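Local coordinates for lysosome-associated membrane glycoprotein 2 (Mus musculus, PDB 5GV3) that helps lysosomes form and carry out autophagy and directly inhibits the proton channel TMEM175, so that the lysosomal lumen acidifies, the present chain being its first lumenal domain, at residues A[18-23]-A[138-143]; A[86-91]-A[134-139]; A[123-128]-A[159-164]. All coordinates share one frame; numbering follows the deposited sequence.

Contact 1: residues A[18-23]-A[138-143]. With ZN (zinc ion), chain E; NAG (2-acetamido-2-deoxy-beta-D-glucopyranose), chain M.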
loop_
_atom_site.group_PDB
_atom_site.type_symbol
_atom_site.label_atom_id
_atom_site.label_comp_id
_atom_site.label_asym_id
_atom_site.label_seq_id
_atom_site.Cartn_x
_atom_site.Cartn_y
_atom_site.Cartn_z
ATOM N N TRP A 18 5.857 -3.301 6.015
ATOM C CA TRP A 18 4.468 -3.749 6.118
ATOM C C TRP A 18 4.170 -4.982 5.258
ATOM O O TRP A 18 4.987 -5.392 4.433
ATOM C CB TRP A 18 3.515 -2.611 5.728
ATOM C CG TRP A 18 3.354 -2.401 4.248
ATOM C CD1 TRP A 18 2.263 -2.726 3.509
ATOM C CD2 TRP A 18 4.303 -1.824 3.328
ATOM N NE1 TRP A 18 2.465 -2.397 2.197
ATOM C CE2 TRP A 18 3.704 -1.838 2.053
ATOM C CE3 TRP A 18 5.592 -1.307 3.458
ATOM C CZ2 TRP A 18 4.344 -1.352 0.915
ATOM C CZ3 TRP A 18 6.231 -0.823 2.322
ATOM C CH2 TRP A 18 5.606 -0.852 1.069
ATOM N N GLU A 19 3.002 -5.578 5.480
ATOM C CA GLU A 19 2.532 -6.697 4.669
ATOM C C GLU A 19 1.139 -6.385 4.115
ATOM O O GLU A 19 0.321 -5.768 4.785
ATOM C CB GLU A 19 2.518 -7.993 5.489
ATOM C CG GLU A 19 3.912 -8.425 5.994
ATOM C CD GLU A 19 3.996 -9.899 6.404
ATOM O OE1 GLU A 19 3.404 -10.747 5.704
ATOM O OE2 GLU A 19 4.669 -10.219 7.414
ATOM N N MET A 20 0.862 -6.802 2.888
ATOM C CA MET A 20 -0.476 -6.591 2.318
ATOM C C MET A 20 -0.920 -7.697 1.383
ATOM O O MET A 20 -0.096 -8.350 0.748
ATOM C CB MET A 20 -0.521 -5.237 1.596
ATOM C CG MET A 20 0.550 -5.057 0.512
ATOM S SD MET A 20 0.367 -3.596 -0.562
ATOM C CE MET A 20 0.090 -2.335 0.600
ATOM N N ASN A 21 -2.224 -7.942 1.344
ATOM C CA ASN A 21 -2.776 -8.822 0.328
ATOM C C ASN A 21 -4.130 -8.268 -0.132
ATOM O O ASN A 21 -4.729 -7.400 0.531
ATOM C CB ASN A 21 -2.799 -10.315 0.772
ATOM C CG ASN A 21 -3.751 -10.639 1.913
ATOM O OD1 ASN A 21 -4.703 -9.919 2.205
ATOM N ND2 ASN A 21 -3.484 -11.790 2.556
ATOM N N PHE A 22 -4.556 -8.708 -1.313
ATOM C CA PHE A 22 -5.755 -8.185 -1.961
ATOM C C PHE A 22 -6.661 -9.299 -2.436
ATOM O O PHE A 22 -6.260 -10.152 -3.222
ATOM C CB PHE A 22 -5.370 -7.313 -3.156
ATOM C CG PHE A 22 -4.478 -6.163 -2.795
ATOM C CD1 PHE A 22 -4.967 -5.089 -2.078
ATOM C CD2 PHE A 22 -3.141 -6.174 -3.145
ATOM C CE1 PHE A 22 -4.140 -4.037 -1.733
ATOM C CE2 PHE A 22 -2.305 -5.128 -2.801
ATOM C CZ PHE A 22 -2.800 -4.059 -2.096
ATOM N N THR A 23 -7.889 -9.298 -1.941
ATOM C CA THR A 23 -8.864 -10.283 -2.364
ATOM C C THR A 23 -9.738 -9.659 -3.445
ATOM O O THR A 23 -10.506 -8.737 -3.177
ATOM C CB THR A 23 -9.708 -10.772 -1.182
ATOM O OG1 THR A 23 -8.839 -11.244 -0.148
ATOM C CG2 THR A 23 -10.617 -11.909 -1.602
ATOM N N GLN A 138 -8.993 -5.147 0.733
ATOM C CA GLN A 138 -7.593 -4.847 1.001
ATOM C C GLN A 138 -7.245 -5.113 2.461
ATOM O O GLN A 138 -7.960 -4.691 3.367
ATOM C CB GLN A 138 -7.283 -3.391 0.642
ATOM C CG GLN A 138 -7.715 -3.016 -0.768
ATOM C CD GLN A 138 -7.466 -1.564 -1.106
ATOM O OE1 GLN A 138 -6.921 -0.811 -0.299
ATOM N NE2 GLN A 138 -7.868 -1.159 -2.307
ATOM N N LYS A 139 -6.157 -5.843 2.686
ATOM C CA LYS A 139 -5.682 -6.092 4.045
ATOM C C LYS A 139 -4.236 -5.630 4.209
ATOM O O LYS A 139 -3.379 -5.929 3.378
ATOM C CB LYS A 139 -5.820 -7.572 4.406
ATOM C CG LYS A 139 -7.267 -8.038 4.588
ATOM C CD LYS A 139 -7.320 -9.499 5.015
ATOM C CE LYS A 139 -8.747 -9.975 5.253
ATOM N NZ LYS A 139 -9.365 -9.241 6.389
ATOM N N TYR A 140 -3.986 -4.883 5.279
ATOM C CA TYR A 140 -2.658 -4.352 5.596
ATOM C C TYR A 140 -2.295 -4.711 7.035
ATOM O O TYR A 140 -3.150 -4.631 7.917
ATOM C CB TYR A 140 -2.616 -2.828 5.429
ATOM C CG TYR A 140 -3.144 -2.319 4.106
ATOM C CD1 TYR A 140 -2.316 -2.212 3.006
ATOM C CD2 TYR A 140 -4.478 -1.949 3.955
ATOM C CE1 TYR A 140 -2.791 -1.748 1.793
ATOM C CE2 TYR A 140 -4.962 -1.478 2.731
ATOM C CZ TYR A 140 -4.101 -1.383 1.657
ATOM O OH TYR A 140 -4.527 -0.930 0.430
ATOM N N TRP A 141 -1.048 -5.118 7.271
ATOM C CA TRP A 141 -0.592 -5.405 8.634
ATOM C C TRP A 141 0.935 -5.382 8.789
ATOM O O TRP A 141 1.662 -5.185 7.818
ATOM C CB TRP A 141 -1.144 -6.754 9.100
ATOM C CG TRP A 141 -0.505 -7.984 8.465
ATOM C CD1 TRP A 141 0.478 -8.775 9.004
ATOM C CD2 TRP A 141 -0.831 -8.565 7.190
ATOM N NE1 TRP A 141 0.789 -9.803 8.140
ATOM C CE2 TRP A 141 0.000 -9.695 7.023
ATOM C CE3 TRP A 141 -1.739 -8.232 6.176
ATOM C CZ2 TRP A 141 -0.054 -10.491 5.873
ATOM C CZ3 TRP A 141 -1.788 -9.019 5.040
ATOM C CH2 TRP A 141 -0.950 -10.140 4.897
ATOM N N GLY A 142 1.409 -5.571 10.019
ATOM C CA GLY A 142 2.836 -5.595 10.311
ATOM C C GLY A 142 3.493 -4.288 9.918
ATOM O O GLY A 142 4.613 -4.273 9.421
ATOM N N ILE A 143 2.790 -3.186 10.160
ATOM C CA ILE A 143 3.182 -1.873 9.655
ATOM C C ILE A 143 4.138 -1.143 10.581
ATOM O O ILE A 143 3.837 -0.947 11.754
ATOM C CB ILE A 143 1.942 -0.978 9.427
ATOM C CG1 ILE A 143 0.972 -1.646 8.453
ATOM C CG2 ILE A 143 2.362 0.413 8.948
ATOM C CD1 ILE A 143 -0.414 -1.000 8.422
HETATM ZN ZN ZN E . 4.025 -12.081 7.052
HETATM C C1 NAG M . -4.213 -12.363 3.668
HETATM C C2 NAG M . -3.876 -13.844 3.886
HETATM C C3 NAG M . -4.686 -14.402 5.053
HETATM C C4 NAG M . -4.505 -13.532 6.290
HETATM C C5 NAG M . -4.811 -12.072 5.967
HETATM C C6 NAG M . -4.517 -11.143 7.121
HETATM C C7 NAG M . -3.126 -15.204 1.980
HETATM C C8 NAG M . -3.546 -15.972 0.760
HETATM N N2 NAG M . -4.110 -14.626 2.681
HETATM O O3 NAG M . -4.272 -15.733 5.333
HETATM O O4 NAG M . -5.368 -13.984 7.329
HETATM O O5 NAG M . -3.984 -11.638 4.879
HETATM O O6 NAG M . -3.121 -11.087 7.367
HETATM O O7 NAG M . -1.949 -15.109 2.315
#

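Contact 2: residues A[86-91]-A[134-139]. With NAG (2-acetamido-2-deoxy-beta-D-glucopyranose), chain N; NAG (2-acetamido-2-deoxy-beta-D-glucopyranose), chain M.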
loop_
_atom_site.group_PDB
_atom_site.type_symbol
_atom_site.label_atom_id
_atom_site.label_comp_id
_atom_site.label_asym_id
_atom_site.label_seq_id
_atom_site.Cartn_x
_atom_site.Cartn_y
_atom_site.Cartn_z
ATOM N N ILE A 86 -4.657 5.995 -1.355
ATOM C CA ILE A 86 -4.237 4.626 -1.552
ATOM C C ILE A 86 -4.983 4.088 -2.765
ATOM O O ILE A 86 -6.211 4.123 -2.816
ATOM C CB ILE A 86 -4.517 3.747 -0.327
ATOM C CG1 ILE A 86 -3.790 4.299 0.899
ATOM C CG2 ILE A 86 -4.094 2.306 -0.596
ATOM C CD1 ILE A 86 -4.139 3.586 2.186
ATOM N N VAL A 87 -4.230 3.636 -3.760
ATOM C CA VAL A 87 -4.820 3.171 -5.008
ATOM C C VAL A 87 -4.256 1.817 -5.423
ATOM O O VAL A 87 -3.043 1.600 -5.419
ATOM C CB VAL A 87 -4.576 4.177 -6.145
ATOM C CG1 VAL A 87 -5.040 3.605 -7.467
ATOM C CG2 VAL A 87 -5.282 5.492 -5.858
ATOM N N LEU A 88 -5.154 0.910 -5.787
ATOM C CA LEU A 88 -4.782 -0.380 -6.342
ATOM C C LEU A 88 -5.229 -0.459 -7.796
ATOM O O LEU A 88 -6.370 -0.132 -8.119
ATOM C CB LEU A 88 -5.409 -1.520 -5.541
ATOM C CG LEU A 88 -5.154 -2.937 -6.051
ATOM C CD1 LEU A 88 -3.744 -3.359 -5.713
ATOM C CD2 LEU A 88 -6.160 -3.911 -5.459
ATOM N N SER A 89 -4.322 -0.868 -8.675
ATOM C CA SER A 89 -4.676 -1.115 -10.070
ATOM C C SER A 89 -4.381 -2.557 -10.417
ATOM O O SER A 89 -3.294 -3.066 -10.132
ATOM C CB SER A 89 -3.926 -0.179 -11.017
ATOM O OG SER A 89 -4.197 1.172 -10.707
ATOM N N TYR A 90 -5.362 -3.236 -10.992
ATOM C CA TYR A 90 -5.153 -4.615 -11.396
ATOM C C TYR A 90 -5.600 -4.849 -12.834
ATOM O O TYR A 90 -6.542 -4.227 -13.323
ATOM C CB TYR A 90 -5.839 -5.590 -10.437
ATOM C CG TYR A 90 -7.335 -5.461 -10.288
ATOM C CD1 TYR A 90 -7.888 -4.549 -9.400
ATOM C CD2 TYR A 90 -8.195 -6.278 -11.011
ATOM C CE1 TYR A 90 -9.254 -4.446 -9.242
ATOM C CE2 TYR A 90 -9.568 -6.177 -10.867
ATOM C CZ TYR A 90 -10.091 -5.264 -9.979
ATOM O OH TYR A 90 -11.456 -5.164 -9.833
ATOM N N ASN A 91 -4.863 -5.724 -13.509
ATOM C CA ASN A 91 -5.005 -5.963 -14.932
ATOM C C ASN A 91 -5.560 -7.364 -15.178
ATOM O O ASN A 91 -4.854 -8.353 -15.000
ATOM C CB ASN A 91 -3.638 -5.777 -15.587
ATOM C CG ASN A 91 -3.652 -5.990 -17.080
ATOM O OD1 ASN A 91 -4.624 -6.475 -17.658
ATOM N ND2 ASN A 91 -2.544 -5.630 -17.719
ATOM N N THR A 134 -15.422 -3.089 -2.449
ATOM C CA THR A 134 -16.003 -3.928 -3.500
ATOM C C THR A 134 -15.660 -3.430 -4.903
ATOM O O THR A 134 -15.853 -2.250 -5.206
ATOM C CB THR A 134 -17.535 -3.992 -3.343
ATOM O OG1 THR A 134 -17.858 -4.539 -2.058
ATOM C CG2 THR A 134 -18.179 -4.833 -4.442
ATOM N N PRO A 135 -15.142 -4.321 -5.768
ATOM C CA PRO A 135 -14.943 -5.767 -5.620
ATOM C C PRO A 135 -13.605 -6.168 -5.010
ATOM O O PRO A 135 -13.153 -7.285 -5.253
ATOM C CB PRO A 135 -15.008 -6.258 -7.062
ATOM C CG PRO A 135 -14.360 -5.148 -7.828
ATOM C CD PRO A 135 -14.718 -3.861 -7.103
ATOM N N VAL A 136 -12.985 -5.293 -4.226
ATOM C CA VAL A 136 -11.668 -5.607 -3.680
ATOM C C VAL A 136 -11.629 -5.493 -2.158
ATOM O O VAL A 136 -12.036 -4.484 -1.590
ATOM C CB VAL A 136 -10.587 -4.678 -4.268
ATOM C CG1 VAL A 136 -9.234 -5.014 -3.682
ATOM C CG2 VAL A 136 -10.547 -4.790 -5.796
ATOM N N VAL A 137 -11.158 -6.545 -1.496
ATOM C CA VAL A 137 -10.881 -6.464 -0.067
ATOM C C VAL A 137 -9.378 -6.283 0.154
ATOM O O VAL A 137 -8.583 -7.156 -0.209
ATOM C CB VAL A 137 -11.392 -7.710 0.669
ATOM C CG1 VAL A 137 -10.939 -7.705 2.127
ATOM C CG2 VAL A 137 -12.908 -7.787 0.578
ATOM N N GLN A 138 -8.993 -5.147 0.733
ATOM C CA GLN A 138 -7.593 -4.847 1.001
ATOM C C GLN A 138 -7.245 -5.113 2.461
ATOM O O GLN A 138 -7.960 -4.691 3.367
ATOM C CB GLN A 138 -7.283 -3.391 0.642
ATOM C CG GLN A 138 -7.715 -3.016 -0.768
ATOM C CD GLN A 138 -7.466 -1.564 -1.106
ATOM O OE1 GLN A 138 -6.921 -0.811 -0.299
ATOM N NE2 GLN A 138 -7.868 -1.159 -2.307
ATOM N N LYS A 139 -6.157 -5.843 2.686
ATOM C CA LYS A 139 -5.682 -6.092 4.045
ATOM C C LYS A 139 -4.236 -5.630 4.209
ATOM O O LYS A 139 -3.379 -5.929 3.378
ATOM C CB LYS A 139 -5.820 -7.572 4.406
ATOM C CG LYS A 139 -7.267 -8.038 4.588
ATOM C CD LYS A 139 -7.320 -9.499 5.015
ATOM C CE LYS A 139 -8.747 -9.975 5.253
ATOM N NZ LYS A 139 -9.365 -9.241 6.389
HETATM C C1 NAG N . -2.421 -5.813 -19.137
HETATM C C2 NAG N . -1.482 -4.830 -19.806
HETATM C C3 NAG N . -1.454 -5.099 -21.303
HETATM C C4 NAG N . -1.059 -6.547 -21.568
HETATM C C5 NAG N . -1.915 -7.522 -20.752
HETATM C C6 NAG N . -1.371 -8.932 -20.778
HETATM C C7 NAG N . -1.130 -2.659 -18.723
HETATM C C8 NAG N . -1.628 -1.255 -18.567
HETATM N N2 NAG N . -1.843 -3.449 -19.536
HETATM O O3 NAG N . -0.530 -4.216 -21.929
HETATM O O4 NAG N . -1.229 -6.841 -22.949
HETATM O O5 NAG N . -1.963 -7.139 -19.368
HETATM O O6 NAG N . -0.423 -9.132 -19.737
HETATM O O7 NAG N . -0.133 -3.065 -18.136
HETATM C C1 NAG M . -4.213 -12.363 3.668
HETATM C C2 NAG M . -3.876 -13.844 3.886
HETATM C C3 NAG M . -4.686 -14.402 5.053
HETATM C C4 NAG M . -4.505 -13.532 6.290
HETATM C C5 NAG M . -4.811 -12.072 5.967
HETATM C C6 NAG M . -4.517 -11.143 7.121
HETATM C C7 NAG M . -3.126 -15.204 1.980
HETATM C C8 NAG M . -3.546 -15.972 0.760
HETATM N N2 NAG M . -4.110 -14.626 2.681
HETATM O O3 NAG M . -4.272 -15.733 5.333
HETATM O O4 NAG M . -5.368 -13.984 7.329
HETATM O O5 NAG M . -3.984 -11.638 4.879
HETATM O O6 NAG M . -3.121 -11.087 7.367
HETATM O O7 NAG M . -1.949 -15.109 2.315
HETATM O O HOH W 1 -7.326 1.673 -2.865
#

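Contact 3: residues A[123-128]-A[159-164]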
loop_
_atom_site.group_PDB
_atom_site.type_symbol
_atom_site.label_atom_id
_atom_site.label_comp_id
_atom_site.label_asym_id
_atom_site.label_seq_id
_atom_site.Cartn_x
_atom_site.Cartn_y
_atom_site.Cartn_z
ATOM N N PHE A 123 5.024 5.265 12.939
ATOM C CA PHE A 123 3.689 4.718 13.104
ATOM C C PHE A 123 3.759 3.193 13.105
ATOM O O PHE A 123 4.346 2.585 12.208
ATOM C CB PHE A 123 2.752 5.212 12.003
ATOM C CG PHE A 123 1.380 4.632 12.093
ATOM C CD1 PHE A 123 0.504 5.051 13.077
ATOM C CD2 PHE A 123 0.967 3.655 11.203
ATOM C CE1 PHE A 123 -0.766 4.505 13.168
ATOM C CE2 PHE A 123 -0.302 3.112 11.291
ATOM C CZ PHE A 123 -1.166 3.538 12.278
ATOM N N LYS A 124 3.162 2.574 14.112
ATOM C CA LYS A 124 3.248 1.132 14.229
ATOM C C LYS A 124 1.868 0.516 14.343
ATOM O O LYS A 124 1.026 0.983 15.113
ATOM C CB LYS A 124 4.101 0.718 15.439
ATOM C CG LYS A 124 4.406 -0.782 15.466
ATOM C CD LYS A 124 4.570 -1.358 16.875
ATOM C CE LYS A 124 3.222 -1.585 17.536
ATOM N NZ LYS A 124 3.299 -2.610 18.605
ATOM N N CYS A 125 1.645 -0.530 13.557
ATOM C CA CYS A 125 0.419 -1.302 13.629
ATOM C C CYS A 125 0.701 -2.680 13.036
ATOM O O CYS A 125 0.498 -2.887 11.843
ATOM C CB CYS A 125 -0.711 -0.584 12.869
ATOM S SG CYS A 125 -2.398 -1.200 13.164
ATOM N N ASN A 126 1.166 -3.617 13.861
ATOM C CA ASN A 126 1.429 -4.970 13.376
ATOM C C ASN A 126 0.045 -5.647 13.084
ATOM O O ASN A 126 -0.010 -6.603 12.323
ATOM C CB ASN A 126 2.403 -5.772 14.333
ATOM C CG ASN A 126 3.981 -5.596 13.963
ATOM O OD1 ASN A 126 4.371 -5.154 12.886
ATOM N ND2 ASN A 126 4.851 -5.991 14.873
ATOM N N SER A 127 -1.059 -5.145 13.666
ATOM C CA SER A 127 -2.440 -5.659 13.414
ATOM C C SER A 127 -3.015 -5.474 11.990
ATOM O O SER A 127 -2.638 -4.562 11.254
ATOM C CB SER A 127 -3.457 -5.033 14.377
ATOM O OG SER A 127 -3.035 -5.113 15.720
ATOM N N VAL A 128 -3.995 -6.305 11.648
ATOM C CA VAL A 128 -4.616 -6.296 10.323
ATOM C C VAL A 128 -5.664 -5.202 10.116
ATOM O O VAL A 128 -6.731 -5.218 10.718
ATOM C CB VAL A 128 -5.284 -7.664 10.026
ATOM C CG1 VAL A 128 -6.037 -7.640 8.674
ATOM C CG2 VAL A 128 -4.246 -8.771 10.045
ATOM N N GLN A 159 4.069 5.889 17.584
ATOM C CA GLN A 159 2.629 6.069 17.718
ATOM C C GLN A 159 1.949 4.780 17.279
ATOM O O GLN A 159 2.067 4.345 16.132
ATOM C CB GLN A 159 2.095 7.251 16.921
ATOM C CG GLN A 159 0.582 7.222 16.869
ATOM C CD GLN A 159 -0.013 8.520 16.415
ATOM O OE1 GLN A 159 0.253 9.564 17.006
ATOM N NE2 GLN A 159 -0.821 8.473 15.362
ATOM N N VAL A 160 1.232 4.168 18.208
ATOM C CA VAL A 160 0.648 2.867 17.972
ATOM C C VAL A 160 -0.824 2.991 17.592
ATOM O O VAL A 160 -1.566 3.755 18.213
ATOM C CB VAL A 160 0.809 1.980 19.200
ATOM C CG1 VAL A 160 0.275 0.595 18.914
ATOM C CG2 VAL A 160 2.280 1.902 19.587
ATOM N N CYS A 161 -1.241 2.256 16.564
ATOM C CA CYS A 161 -2.641 2.255 16.160
ATOM C C CYS A 161 -3.495 1.722 17.304
ATOM O O CYS A 161 -3.008 0.968 18.150
ATOM C CB CYS A 161 -2.863 1.422 14.892
ATOM S SG CYS A 161 -2.503 -0.357 15.032
ATOM N N GLU A 162 -4.764 2.121 17.324
ATOM C CA GLU A 162 -5.675 1.716 18.384
ATOM C C GLU A 162 -5.926 0.223 18.391
ATOM O O GLU A 162 -6.173 -0.351 19.444
ATOM C CB GLU A 162 -7.016 2.444 18.257
ATOM C CG GLU A 162 -7.846 2.122 17.006
ATOM C CD GLU A 162 -7.410 2.891 15.759
ATOM O OE1 GLU A 162 -6.196 3.142 15.588
ATOM O OE2 GLU A 162 -8.293 3.247 14.946
ATOM N N GLU A 163 -5.871 -0.403 17.219
ATOM C CA GLU A 163 -6.145 -1.832 17.107
ATOM C C GLU A 163 -5.153 -2.631 17.952
ATOM O O GLU A 163 -5.492 -3.678 18.497
ATOM C CB GLU A 163 -6.105 -2.283 15.641
ATOM C CG GLU A 163 -7.280 -1.783 14.782
ATOM C CD GLU A 163 -7.182 -0.302 14.446
ATOM O OE1 GLU A 163 -6.114 0.297 14.699
ATOM O OE2 GLU A 163 -8.170 0.269 13.931
ATOM N N ASP A 164 -3.934 -2.120 18.079
ATOM C CA ASP A 164 -2.952 -2.724 18.973
ATOM C C ASP A 164 -3.212 -2.314 20.424
ATOM O O ASP A 164 -2.603 -2.852 21.348
ATOM C CB ASP A 164 -1.530 -2.331 18.563
ATOM C CG ASP A 164 -1.086 -3.005 17.285
ATOM O OD1 ASP A 164 -1.759 -3.968 16.877
ATOM O OD2 ASP A 164 -0.061 -2.587 16.701
#

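Contact 1: residues A[18-23]-A[138-143]
An antiparallel strand pair in the larger sheet of this lumenal domain joins Glu-19 to Trp-141 and Asn-21 to Lys-139 as hydrogen-bonded pairs, and its outer face bears an N-glycan. Each pair closes a two-bond ring; Glu-19 N meets Trp-141 O at 2.7 Å and Trp-141 N returns to Glu-19 O at 2.9 Å. On the face of Glu-19 and Trp-141 the indole is sandwiched. Glu-19 CB lies over one side in a CH-pi contact, 3.7 Å from the centroid of the five-membered ring, while O6 of the N-acetylglucosamine on Asn-21 sits 3.1 Å above the plane on the opposite side. Trp-141 CG stands between its backbone N and carbonyl carbon (chi1 73°), which turns CG toward strand 18-23. Beyond CG the Glu-19 chain runs extended, and both carboxylate oxygens, OE1 and OE2, grip a zinc ion at 2.0 Å. Asn-21 ND2 carries the sugar through its covalent bond to C1, and Lys-139 CD brushes the sugar's C5 at 3.7 Å. The other face is buried: Gln-138 CG comes in at the edge of the Phe-22 ring, 3.7 Å from CD1, with the amide plane nearly perpendicular to the ring. Tyr-140 OH hydrogen-bonds Gln-138 OE1 and also Trp-70 NE1, giving this buried hydroxyl two partners. Strand 32-39 bonds to 18-23 through Ile-38, strand 129-133 flanks 138-141, and strand 81-91 packs against the face of Phe-22 and Tyr-140 through Leu-88 and Ile-86.

Contact 2: residues A[86-91]-A[134-139]
Leu-88 lays its CD2 methyl against Val-136 CG1, 3.7 Å away, in the buried interior between two walls of the beta-prism fold of LAMP lumenal domains. Strand 81-91 belongs to the four-stranded antiparallel sheet and 136-139 to the larger mixed one; their short axes pass 10.3 Å apart at 126°, a spacing bridged by side chains and not by backbone hydrogen bonds. Ile-86, Leu-88 and Tyr-90, alternate residues of one strand, all point across, and Val-136 and Gln-138 answer from the other. Val-136 spreads its two methyls between two neighbours: CG1 takes Leu-88, while CG2 meets the ring atom CE1 of Tyr-90 at 3.7 Å, the two side chains reaching toward each other tip to tip. The phenol of Tyr-90 extends beyond Val-136 CG2, and its OH lies 3.5 Å from CG of Pro-135. That proline follows a cis peptide bond at the turn leading into the strand. Phe-22 and Val-109 add to the apolar surroundings, touching Leu-88 and Val-136 respectively. At the Ile-86 end the interface turns polar. Gln-138 OE1 is engaged by Tyr-140 OH, and the other side of the amide faces strand 81-91, NE2 approaching Leu-88 CB at 4.1 Å. One water joins the sheets here, accepting from Gln-138 NE2 at 2.9 Å and donating to Ile-86 O at 2.7 Å.

Contact 3: residues A[123-128]-A[159-164]
Cys-125 SG is anti to its backbone N (chi1 -167°), whereas Cys-161 SG lies between the backbone N and carbonyl carbon (chi1 64°); these rotations bring the sulfurs together in a disulfide of 2.1 Å with a chi3 of 79°. The bond sits just where two parallel strands end. Before it, Phe-123 pairs with Gln-159 and Lys-124 with Val-160, and Lys-124 supplies both backbone hydrogen bonds: its N donates to Gln-159 O at 2.9 Å, and its O accepts from Cys-161 N at 3.0 Å. The Phe-123 ring extends beneath this ladder as far as the bridge, CZ touching Cys-161 CB at 3.8 Å, and it also meets the ring of Phe-115. On the opposite face Lys-124 lies alongside Val-160, both pointing the same way, with CE 3.9 Å from CG1. Its chain bends at chi3 and crosses Asp-164 at about a right angle, CE coming within 3.5 Å of OD2. The salt bridge from NZ to the same oxygen is long, at 3.9 Å, and Asn-126 N adds a weak hydrogen bond to OD2. Ser-127 stands beside Asp-164 too, although the modelled distance between their polar ends is too short to be trusted. The covalent link therefore fixes the last segment of the modelled chain to strand 122-125, where the charge and hydrogen-bond contacts of Asp-164 would contribute only modestly.

Contacts 1 and 3 are both strand pairings within the larger mixed sheet, whereas contact 2 crosses the interior of the beta-prism to the four-stranded sheet. Strand 136-146 provides Gln-138 and Lys-139 to contacts 1 and 2, whose centres lie about 11 Å apart, and pairs at Ile-143 and Gly-142 with the 123-128 segment of contact 3, about 13 Å from contact 1. Contacts 2 and 3 are about 21 Å apart between centres. Along the chain the order is 18-23, 86-91, 123-128, 134-143 and 159-164, so contact 3 interleaves with the other two. Strand 136-146 thus touches 18-23, 86-91 and 123-128, the C-terminal 159-164 is attached through 123-128, and the glycan of neighbouring strand 11-28 lies against its outer face.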